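Local coordinates for protein organophosphorus hydrolase (PDB 4LE6) that probably hydrolyses phosphotriesters (organophosphates) at a two-zinc site of the metallo-beta-lactamase type, at residues A75-A80 with L250-Q255; L102-A107 with P142-G147; T134-H139 with T161-Q166. All blocks are in the same frame, centred on the assembly; numbering follows the deposited sequence. Where two conformers were deposited one is given.

Contact 1: A75-A80 with L250-Q255; sequences ARMFVA and LNHAVQ
Met77 and Ala253 bring the two backbones to 6.1 Å, CA to CA, where the chain leaves helix 67-76 beside the first turn of the weakly bonded helix 252-255. No hydrogen bond joins the segments directly; side-chain packing does. Met77 lies along the Ala253 methyl, its CG 3.7 Å from Ala253 CB, and then bends at chi2 (-62°) and again at chi3, which takes CE on to the imidazole edge of His252, 4.1 Å from His252 NE2 and near the ring plane. CG2 of Val79 reaches the same Ala253 CB at 4.1 Å, so two side chains share one methyl. Val79 is placed for this by a Schellman motif: Phe78, at positive phi, ends the helix, with Val79 N hydrogen-bonded to Leu74 O. A water links the segments as well, accepting from Arg76 NH1 in the guanidinium plane (2.9 Å) and donating to Ala253 O (2.7 Å). Behind the contact, Asn251 caps its helix, OD1 taking Ala253 N at 2.8 Å, while Gln255 OE1 receives both Leu250 N and Asn251 N and so ties the turn together. In the second subunit of the dimer, Arg304 packs on Met77 and Glu316 on Val79 and His252. Within the chain, Val254 turns its side chain to Leu70 and Leu73 of helix 67-76, and Val79 and Asn251 rest on Val85 of strand 85-95.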
loop_
_atom_site.group_PDB
_atom_site.type_symbol
_atom_site.label_atom_id
_atom_site.label_comp_id
_atom_site.label_asym_id
_atom_site.label_seq_id
_atom_site.Cartn_x
_atom_site.Cartn_y
_atom_site.Cartn_z
ATOM N N ALA A 75 -4.670 18.131 -1.427
ATOM C CA ALA A 75 -3.249 18.420 -1.312
ATOM C C ALA A 75 -2.650 17.764 -0.063
ATOM O O ALA A 75 -1.535 17.253 -0.095
ATOM C CB ALA A 75 -3.013 19.930 -1.287
ATOM N N ARG A 76 -3.399 17.784 1.034
ATOM C CA ARG A 76 -2.985 17.119 2.266
ATOM C C ARG A 76 -2.603 15.642 2.078
ATOM O O ARG A 76 -1.723 15.112 2.759
ATOM C CB ARG A 76 -4.150 17.214 3.251
ATOM C CG ARG A 76 -3.938 16.534 4.567
ATOM C CD ARG A 76 -5.009 16.984 5.578
ATOM N NE ARG A 76 -4.866 16.237 6.816
ATOM C CZ ARG A 76 -5.356 15.016 7.007
ATOM N NH1 ARG A 76 -6.057 14.414 6.052
ATOM N NH2 ARG A 76 -5.156 14.402 8.164
ATOM N N MET A 77 -3.281 14.959 1.168
ATOM C CA MET A 77 -2.976 13.556 0.904
ATOM C C MET A 77 -2.217 13.408 -0.410
ATOM O O MET A 77 -2.118 12.301 -0.965
ATOM C CB MET A 77 -4.256 12.727 0.865
ATOM C CG MET A 77 -5.020 12.697 2.188
ATOM S SD MET A 77 -4.055 11.940 3.521
ATOM C CE MET A 77 -3.974 10.203 3.047
ATOM N N PHE A 78 -1.672 14.521 -0.897
ATOM C CA PHE A 78 -0.903 14.520 -2.138
ATOM C C PHE A 78 -1.679 13.872 -3.285
ATOM O O PHE A 78 -1.137 13.060 -4.037
ATOM C CB PHE A 78 0.445 13.821 -1.906
ATOM C CG PHE A 78 1.297 14.523 -0.884
ATOM C CD1 PHE A 78 1.105 14.297 0.465
ATOM C CD2 PHE A 78 2.247 15.443 -1.270
ATOM C CE1 PHE A 78 1.863 14.963 1.408
ATOM C CE2 PHE A 78 3.009 16.106 -0.327
ATOM C CZ PHE A 78 2.802 15.867 1.019
ATOM N N VAL A 79 -2.953 14.233 -3.408
ATOM C CA VAL A 79 -3.796 13.731 -4.494
ATOM C C VAL A 79 -3.915 14.826 -5.554
ATOM O O VAL A 79 -4.396 15.925 -5.270
ATOM C CB VAL A 79 -5.204 13.335 -3.988
ATOM C CG1 VAL A 79 -6.064 12.768 -5.125
ATOM C CG2 VAL A 79 -5.097 12.313 -2.865
ATOM N N ALA A 80 -3.469 14.529 -6.769
ATOM C CA ALA A 80 -3.562 15.472 -7.877
ATOM C C ALA A 80 -4.990 15.472 -8.396
ATOM O O ALA A 80 -5.652 14.432 -8.377
ATOM C CB ALA A 80 -2.598 15.061 -8.986
ATOM N N LEU A 250 -16.187 7.373 -1.944
ATOM C CA LEU A 250 -15.540 7.409 -3.231
ATOM C C LEU A 250 -14.165 8.063 -3.177
ATOM O O LEU A 250 -13.353 7.837 -4.061
ATOM C CB LEU A 250 -16.414 8.215 -4.176
ATOM C CG LEU A 250 -16.570 7.631 -5.573
ATOM C CD1 LEU A 250 -17.856 6.810 -5.655
ATOM C CD2 LEU A 250 -16.553 8.776 -6.557
ATOM N N ASN A 251 -13.918 8.889 -2.163
ATOM C CA ASN A 251 -12.643 9.608 -2.062
ATOM C C ASN A 251 -12.125 9.600 -0.633
ATOM O O ASN A 251 -12.675 10.281 0.237
ATOM C CB ASN A 251 -12.811 11.043 -2.557
ATOM C CG ASN A 251 -11.483 11.786 -2.684
ATOM O OD1 ASN A 251 -10.641 11.738 -1.787
ATOM N ND2 ASN A 251 -11.293 12.476 -3.805
ATOM N N HIS A 252 -11.073 8.822 -0.399
ATOM C CA HIS A 252 -10.553 8.596 0.944
ATOM C C HIS A 252 -9.958 9.881 1.531
ATOM O O HIS A 252 -9.883 10.032 2.750
ATOM C CB HIS A 252 -9.466 7.530 0.908
ATOM C CG HIS A 252 -8.187 8.023 0.314
ATOM N ND1 HIS A 252 -8.003 8.146 -1.045
ATOM C CD2 HIS A 252 -7.050 8.475 0.891
ATOM C CE1 HIS A 252 -6.797 8.630 -1.283
ATOM N NE2 HIS A 252 -6.198 8.840 -0.124
ATOM N N ALA A 253 -9.544 10.807 0.673
ATOM C CA ALA A 253 -8.861 12.008 1.148
ATOM C C ALA A 253 -9.841 13.042 1.646
ATOM O O ALA A 253 -9.444 13.972 2.331
ATOM C CB ALA A 253 -7.989 12.618 0.061
ATOM N N VAL A 254 -11.120 12.873 1.316
ATOM C CA VAL A 254 -12.131 13.882 1.639
ATOM C C VAL A 254 -13.199 13.350 2.584
ATOM O O VAL A 254 -13.561 14.029 3.540
ATOM C CB VAL A 254 -12.826 14.394 0.361
ATOM C CG1 VAL A 254 -13.962 15.358 0.681
ATOM C CG2 VAL A 254 -11.833 15.047 -0.564
ATOM N N GLN A 255 -13.704 12.147 2.310
ATOM C CA GLN A 255 -14.946 11.685 2.919
ATOM C C GLN A 255 -14.777 10.924 4.236
ATOM O O GLN A 255 -15.761 10.645 4.910
ATOM C CB GLN A 255 -15.733 10.828 1.923
ATOM C CG GLN A 255 -16.245 11.612 0.708
ATOM C CD GLN A 255 -17.007 10.731 -0.266
ATOM O OE1 GLN A 255 -16.420 9.889 -0.934
ATOM N NE2 GLN A 255 -18.317 10.902 -0.328
HETATM O O HOH W 1 -7.151 14.914 3.457
#

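Contact 2: L102-A107 with P142-G147; sequences LIDTGA and PDHACG. With ZN (zinc ion), chain K.
Asp104 and His144 meet at the metal end of this buried contact. ND1 of His144 donates to Asp104 OD2 over 2.7 Å, nearly straight at 159°. OD2 lies close to the plane of the imidazole, while the carboxylate as a whole is turned 77° to it, so the N-H comes in from above the carboxylate plane. The bond fixes the rotation of the ring, whose far nitrogen, NE2, binds zinc at 2.1 Å. Asp143 OD2 holds the same ion at 2.2 Å, and Asp247, His294 and a water complete the site. Asp143 and His144 close the His-x-His-x-Asp-His motif of the metallo-beta-lactamase fold, which runs from His139, and Asp104 is the second-shell residue that orients its last histidine. Packing is tightest between the backbones. Thr105 grips His144 O twice from one face of that carbonyl, through its N and through OG1 (2.8 Å), the hydroxyl set between backbone N and carbonyl carbon at chi1 69°. Gly147 N donates to Gly106 O at 3.1 Å, and Gly147 CA comes to 3.3 Å from Thr105 O, where there is no room for a side chain. Gly106 N and Asp143 O are joined through a water rather than directly. On the side of the partly exposed Pro142 and Cys146, Ala107 makes no direct hydrogen bond across; it touches by CA against Pro142 O (3.5 Å), CB against Asp143 CA, and O against Cys146 CB, beside the Cys110-Cys146 disulfide.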
loop_
_atom_site.group_PDB
_atom_site.type_symbol
_atom_site.label_atom_id
_atom_site.label_comp_id
_atom_site.label_asym_id
_atom_site.label_seq_id
_atom_site.Cartn_x
_atom_site.Cartn_y
_atom_site.Cartn_z
ATOM N N LEU A 102 -16.737 -14.143 -4.790
ATOM C CA LEU A 102 -16.230 -12.912 -5.370
ATOM C C LEU A 102 -17.225 -11.779 -5.083
ATOM O O LEU A 102 -18.413 -11.924 -5.359
ATOM C CB LEU A 102 -16.028 -13.109 -6.877
ATOM C CG LEU A 102 -15.588 -11.872 -7.651
ATOM C CD1 LEU A 102 -14.228 -11.386 -7.152
ATOM C CD2 LEU A 102 -15.557 -12.175 -9.151
ATOM N N ILE A 103 -16.754 -10.669 -4.518
ATOM C CA ILE A 103 -17.589 -9.493 -4.296
ATOM C C ILE A 103 -17.190 -8.402 -5.294
ATOM O O ILE A 103 -16.048 -7.916 -5.265
ATOM C CB ILE A 103 -17.444 -8.946 -2.865
ATOM C CG1 ILE A 103 -17.670 -10.060 -1.835
ATOM C CG2 ILE A 103 -18.441 -7.834 -2.623
ATOM C CD1 ILE A 103 -16.414 -10.796 -1.406
ATOM N N ASP A 104 -18.154 -8.044 -6.146
ATOM C CA ASP A 104 -18.009 -7.132 -7.276
ATOM C C ASP A 104 -17.051 -7.693 -8.313
ATOM O O ASP A 104 -16.351 -8.662 -8.043
ATOM C CB ASP A 104 -17.654 -5.726 -6.814
ATOM C CG ASP A 104 -18.808 -5.064 -6.081
ATOM O OD1 ASP A 104 -19.947 -5.564 -6.228
ATOM O OD2 ASP A 104 -18.596 -4.045 -5.382
ATOM N N THR A 105 -17.067 -7.121 -9.511
ATOM C CA THR A 105 -16.398 -7.737 -10.648
ATOM C C THR A 105 -15.680 -6.748 -11.533
ATOM O O THR A 105 -15.188 -7.107 -12.609
ATOM C CB THR A 105 -17.399 -8.499 -11.546
ATOM O OG1 THR A 105 -18.267 -7.571 -12.217
ATOM C CG2 THR A 105 -18.201 -9.463 -10.730
ATOM N N GLY A 106 -15.573 -5.509 -11.077
ATOM C CA GLY A 106 -14.978 -4.477 -11.900
ATOM C C GLY A 106 -15.868 -4.106 -13.081
ATOM O O GLY A 106 -17.064 -4.435 -13.099
ATOM N N ALA A 107 -15.281 -3.427 -14.065
ATOM C CA ALA A 107 -16.033 -2.719 -15.101
ATOM C C ALA A 107 -15.951 -3.359 -16.475
ATOM O O ALA A 107 -16.557 -2.856 -17.418
ATOM C CB ALA A 107 -15.534 -1.293 -15.198
ATOM N N PRO A 142 -21.980 -0.006 -13.273
ATOM C CA PRO A 142 -21.104 -0.629 -14.273
ATOM C C PRO A 142 -19.768 -1.084 -13.702
ATOM O O PRO A 142 -19.333 -2.201 -14.008
ATOM C CB PRO A 142 -20.857 0.494 -15.277
ATOM C CG PRO A 142 -21.964 1.453 -15.087
ATOM C CD PRO A 142 -22.334 1.374 -13.644
ATOM N N ASP A 143 -19.150 -0.250 -12.864
ATOM C CA ASP A 143 -17.810 -0.554 -12.336
ATOM C C ASP A 143 -17.807 -1.674 -11.287
ATOM O O ASP A 143 -16.751 -2.022 -10.734
ATOM C CB ASP A 143 -17.099 0.707 -11.800
ATOM C CG ASP A 143 -17.927 1.478 -10.767
ATOM O OD1 ASP A 143 -19.111 1.737 -11.034
ATOM O OD2 ASP A 143 -17.387 1.858 -9.693
ATOM N N HIS A 144 -18.982 -2.252 -11.045
ATOM C CA HIS A 144 -19.135 -3.375 -10.124
ATOM C C HIS A 144 -19.729 -4.592 -10.816
ATOM O O HIS A 144 -19.411 -5.744 -10.473
ATOM C CB HIS A 144 -20.008 -2.940 -8.935
ATOM C CG HIS A 144 -19.427 -1.783 -8.190
ATOM N ND1 HIS A 144 -18.686 -1.939 -7.040
ATOM C CD2 HIS A 144 -19.412 -0.460 -8.475
ATOM C CE1 HIS A 144 -18.253 -0.757 -6.637
ATOM N NE2 HIS A 144 -18.685 0.159 -7.486
ATOM N N ALA A 145 -20.576 -4.342 -11.809
ATOM C CA ALA A 145 -21.383 -5.410 -12.394
ATOM C C ALA A 145 -20.992 -5.766 -13.821
ATOM O O ALA A 145 -21.237 -6.899 -14.246
ATOM C CB ALA A 145 -22.869 -5.055 -12.349
ATOM N N CYS A 146 -20.399 -4.836 -14.567
ATOM C CA CYS A 146 -20.084 -5.136 -15.965
ATOM C C CYS A 146 -19.092 -6.296 -16.109
ATOM O O CYS A 146 -19.067 -6.969 -17.136
ATOM C CB CYS A 146 -19.518 -3.919 -16.677
ATOM S SG CYS A 146 -20.793 -2.778 -17.276
ATOM N N GLY A 147 -18.285 -6.526 -15.080
ATOM C CA GLY A 147 -17.294 -7.584 -15.119
ATOM C C GLY A 147 -17.888 -8.989 -15.125
ATOM O O GLY A 147 -17.167 -9.966 -15.285
HETATM ZN ZN ZN K . -18.294 2.168 -7.755
HETATM O O HOH W 2 -15.699 -3.776 -8.765
HETATM O O HOH W 3 -19.631 2.901 -8.758
#

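Contact 3: T134-H139 with T161-Q166; sequences TVLLTH and TVEVPQ. With ZN (zinc ion), chain J.
Val135 sits between Thr161 and Glu163 in a short parallel ladder, the strands 134-136 and 161-163 running 4.7 Å apart at 14°. Three backbone hydrogen bonds make it: Val135 N to Thr161 O, Glu163 N to Val135 O at 2.8 Å, and the longer Leu137 N to Glu163 O at 3.2 Å. The next rung would fall to residue 165, but Pro165 has no N-H. Its CD rests 3.5 Å from Leu137 O instead, and that carbonyl takes the hydroxyl of Tyr233 from strand 231-237.

The apolar contacts divide between the two faces of the sheet. On one, Leu136 leans over its neighbour, CG anti to the carbonyl carbon (chi1 -47°), and lays CD2 3.7 Å from CB of Glu163, touching the aliphatic base of that side chain; the Tyr233 side chain packs against both. On the other face Val135 CB meets Val162 CG2 at 4.3 Å. Farther on, CD1 of Leu137 touches both Val162 CG1 and Val164 CG2, loosely, while Pro165 CD also packs against Leu137 CB.

Polar and metal contacts gather where the strands end. ND1 of His139 donates to Thr138 OG1 over 2.9 Å, in the plane of the ring, and OG1 is in turn hydrogen-bonded to Asp104. The ring is thereby fixed in rotation while NE2 binds the other zinc at 2.2 Å, together with His141, His226, Asp247 and a water.

Strands 134-136 and 161-163, with helix 142-145 between them, form a beta-alpha-beta unit at one border of the sheet, and the metal-binding loop leaves the C-terminal end of its first strand, as in the metallo-beta-lactamase fold.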
loop_
_atom_site.group_PDB
_atom_site.type_symbol
_atom_site.label_atom_id
_atom_site.label_comp_id
_atom_site.label_asym_id
_atom_site.label_seq_id
_atom_site.Cartn_x
_atom_site.Cartn_y
_atom_site.Cartn_z
ATOM N N THR A 134 -19.853 -18.307 -5.999
ATOM C CA THR A 134 -20.771 -17.238 -5.640
ATOM C C THR A 134 -20.180 -15.887 -6.032
ATOM O O THR A 134 -18.993 -15.644 -5.807
ATOM C CB THR A 134 -21.021 -17.176 -4.127
ATOM O OG1 THR A 134 -21.419 -18.459 -3.640
ATOM C CG2 THR A 134 -22.114 -16.166 -3.807
ATOM N N VAL A 135 -21.010 -15.027 -6.622
ATOM C CA VAL A 135 -20.655 -13.629 -6.848
ATOM C C VAL A 135 -21.667 -12.758 -6.102
ATOM O O VAL A 135 -22.868 -12.914 -6.303
ATOM C CB VAL A 135 -20.665 -13.260 -8.343
ATOM C CG1 VAL A 135 -20.389 -11.763 -8.532
ATOM C CG2 VAL A 135 -19.623 -14.079 -9.111
ATOM N N LEU A 136 -21.190 -11.876 -5.221
ATOM C CA LEU A 136 -22.058 -10.937 -4.512
ATOM C C LEU A 136 -21.820 -9.546 -5.077
ATOM O O LEU A 136 -20.686 -9.082 -5.117
ATOM C CB LEU A 136 -21.746 -10.914 -3.009
ATOM C CG LEU A 136 -21.614 -12.268 -2.313
ATOM C CD1 LEU A 136 -21.089 -12.086 -0.895
ATOM C CD2 LEU A 136 -22.941 -12.987 -2.320
ATOM N N LEU A 137 -22.876 -8.865 -5.503
ATOM C CA LEU A 137 -22.726 -7.502 -6.001
ATOM C C LEU A 137 -23.146 -6.517 -4.927
ATOM O O LEU A 137 -24.254 -6.645 -4.385
ATOM C CB LEU A 137 -23.612 -7.294 -7.227
ATOM C CG LEU A 137 -23.253 -8.112 -8.468
ATOM C CD1 LEU A 137 -24.252 -7.787 -9.566
ATOM C CD2 LEU A 137 -21.838 -7.815 -8.907
ATOM N N THR A 138 -22.302 -5.521 -4.621
ATOM C CA THR A 138 -22.707 -4.492 -3.657
ATOM C C THR A 138 -23.834 -3.657 -4.263
ATOM O O THR A 138 -24.749 -3.254 -3.561
ATOM C CB THR A 138 -21.545 -3.581 -3.220
ATOM O OG1 THR A 138 -20.944 -2.967 -4.368
ATOM C CG2 THR A 138 -20.514 -4.405 -2.502
ATOM N N HIS A 139 -23.759 -3.423 -5.572
ATOM C CA HIS A 139 -24.781 -2.690 -6.308
ATOM C C HIS A 139 -24.536 -2.882 -7.800
ATOM O O HIS A 139 -23.546 -3.500 -8.192
ATOM C CB HIS A 139 -24.803 -1.185 -5.940
ATOM C CG HIS A 139 -23.525 -0.446 -6.224
ATOM N ND1 HIS A 139 -22.306 -0.830 -5.710
ATOM C CD2 HIS A 139 -23.298 0.714 -6.893
ATOM C CE1 HIS A 139 -21.377 0.036 -6.083
ATOM N NE2 HIS A 139 -21.953 0.979 -6.811
ATOM N N THR A 161 -23.283 -18.614 -8.526
ATOM C CA THR A 161 -24.589 -18.071 -8.185
ATOM C C THR A 161 -24.384 -16.579 -7.978
ATOM O O THR A 161 -23.511 -16.178 -7.211
ATOM C CB THR A 161 -25.111 -18.720 -6.919
ATOM O OG1 THR A 161 -25.277 -20.127 -7.161
ATOM C CG2 THR A 161 -26.450 -18.105 -6.489
ATOM N N VAL A 162 -25.158 -15.756 -8.673
ATOM C CA VAL A 162 -24.988 -14.305 -8.583
ATOM C C VAL A 162 -26.073 -13.684 -7.703
ATOM O O VAL A 162 -27.258 -13.798 -7.988
ATOM C CB VAL A 162 -25.024 -13.650 -9.978
ATOM C CG1 VAL A 162 -24.801 -12.128 -9.873
ATOM C CG2 VAL A 162 -23.959 -14.289 -10.882
ATOM N N GLU A 163 -25.652 -12.996 -6.648
ATOM C CA GLU A 163 -26.580 -12.373 -5.705
ATOM C C GLU A 163 -26.729 -10.893 -6.035
ATOM O O GLU A 163 -25.779 -10.132 -5.890
ATOM C CB GLU A 163 -26.055 -12.539 -4.277
ATOM C CG GLU A 163 -26.721 -11.652 -3.215
ATOM C CD GLU A 163 -28.091 -12.129 -2.793
ATOM O OE1 GLU A 163 -28.686 -11.470 -1.916
ATOM O OE2 GLU A 163 -28.573 -13.150 -3.325
ATOM N N VAL A 164 -27.926 -10.505 -6.465
ATOM C CA VAL A 164 -28.227 -9.129 -6.825
ATOM C C VAL A 164 -29.022 -8.496 -5.694
ATOM O O VAL A 164 -30.011 -9.055 -5.246
ATOM C CB VAL A 164 -29.049 -9.084 -8.129
ATOM C CG1 VAL A 164 -29.626 -7.693 -8.374
ATOM C CG2 VAL A 164 -28.187 -9.541 -9.303
ATOM N N PRO A 165 -28.598 -7.316 -5.220
ATOM C CA PRO A 165 -29.366 -6.716 -4.123
ATOM C C PRO A 165 -30.755 -6.280 -4.572
ATOM O O PRO A 165 -30.934 -5.924 -5.736
ATOM C CB PRO A 165 -28.521 -5.505 -3.717
ATOM C CG PRO A 165 -27.661 -5.196 -4.918
ATOM C CD PRO A 165 -27.461 -6.484 -5.649
ATOM N N GLN A 166 -31.718 -6.340 -3.655
ATOM C CA GLN A 166 -33.086 -5.894 -3.909
ATOM C C GLN A 166 -33.248 -4.419 -3.565
ATOM O O GLN A 166 -33.022 -4.013 -2.423
ATOM C CB GLN A 166 -34.065 -6.725 -3.081
ATOM C CG GLN A 166 -34.120 -8.176 -3.502
ATOM C CD GLN A 166 -34.689 -8.339 -4.896
ATOM O OE1 GLN A 166 -33.997 -8.783 -5.817
ATOM N NE2 GLN A 166 -35.957 -7.968 -5.064
HETATM ZN ZN ZN J . -21.326 2.964 -7.464
HETATM O O HOH W 3 -19.631 2.901 -8.758
#

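Overall arrangement
Contacts 2 and 3 are neighbours, their centres about 10 Å apart, and alternate along the chain: 102-107, 134-139, 142-147, 161-166. Strands 100-103, 134-136 and 161-163 lie side by side in one mixed sheet; the loop after 134-136 brings ligands to the zinc pair, where one water coordinates both ions, and the one after 100-103 brings Asp104 behind them. Contact 1 encloses the other two in sequence, pairing 75-80 with 250-255, yet its centre lies about 24 Å from that of contact 2 and 29 Å from that of contact 3, across the chain's centre. It belongs to the dimer side, although 250-255 follows closely after Asp247, which binds both zincs.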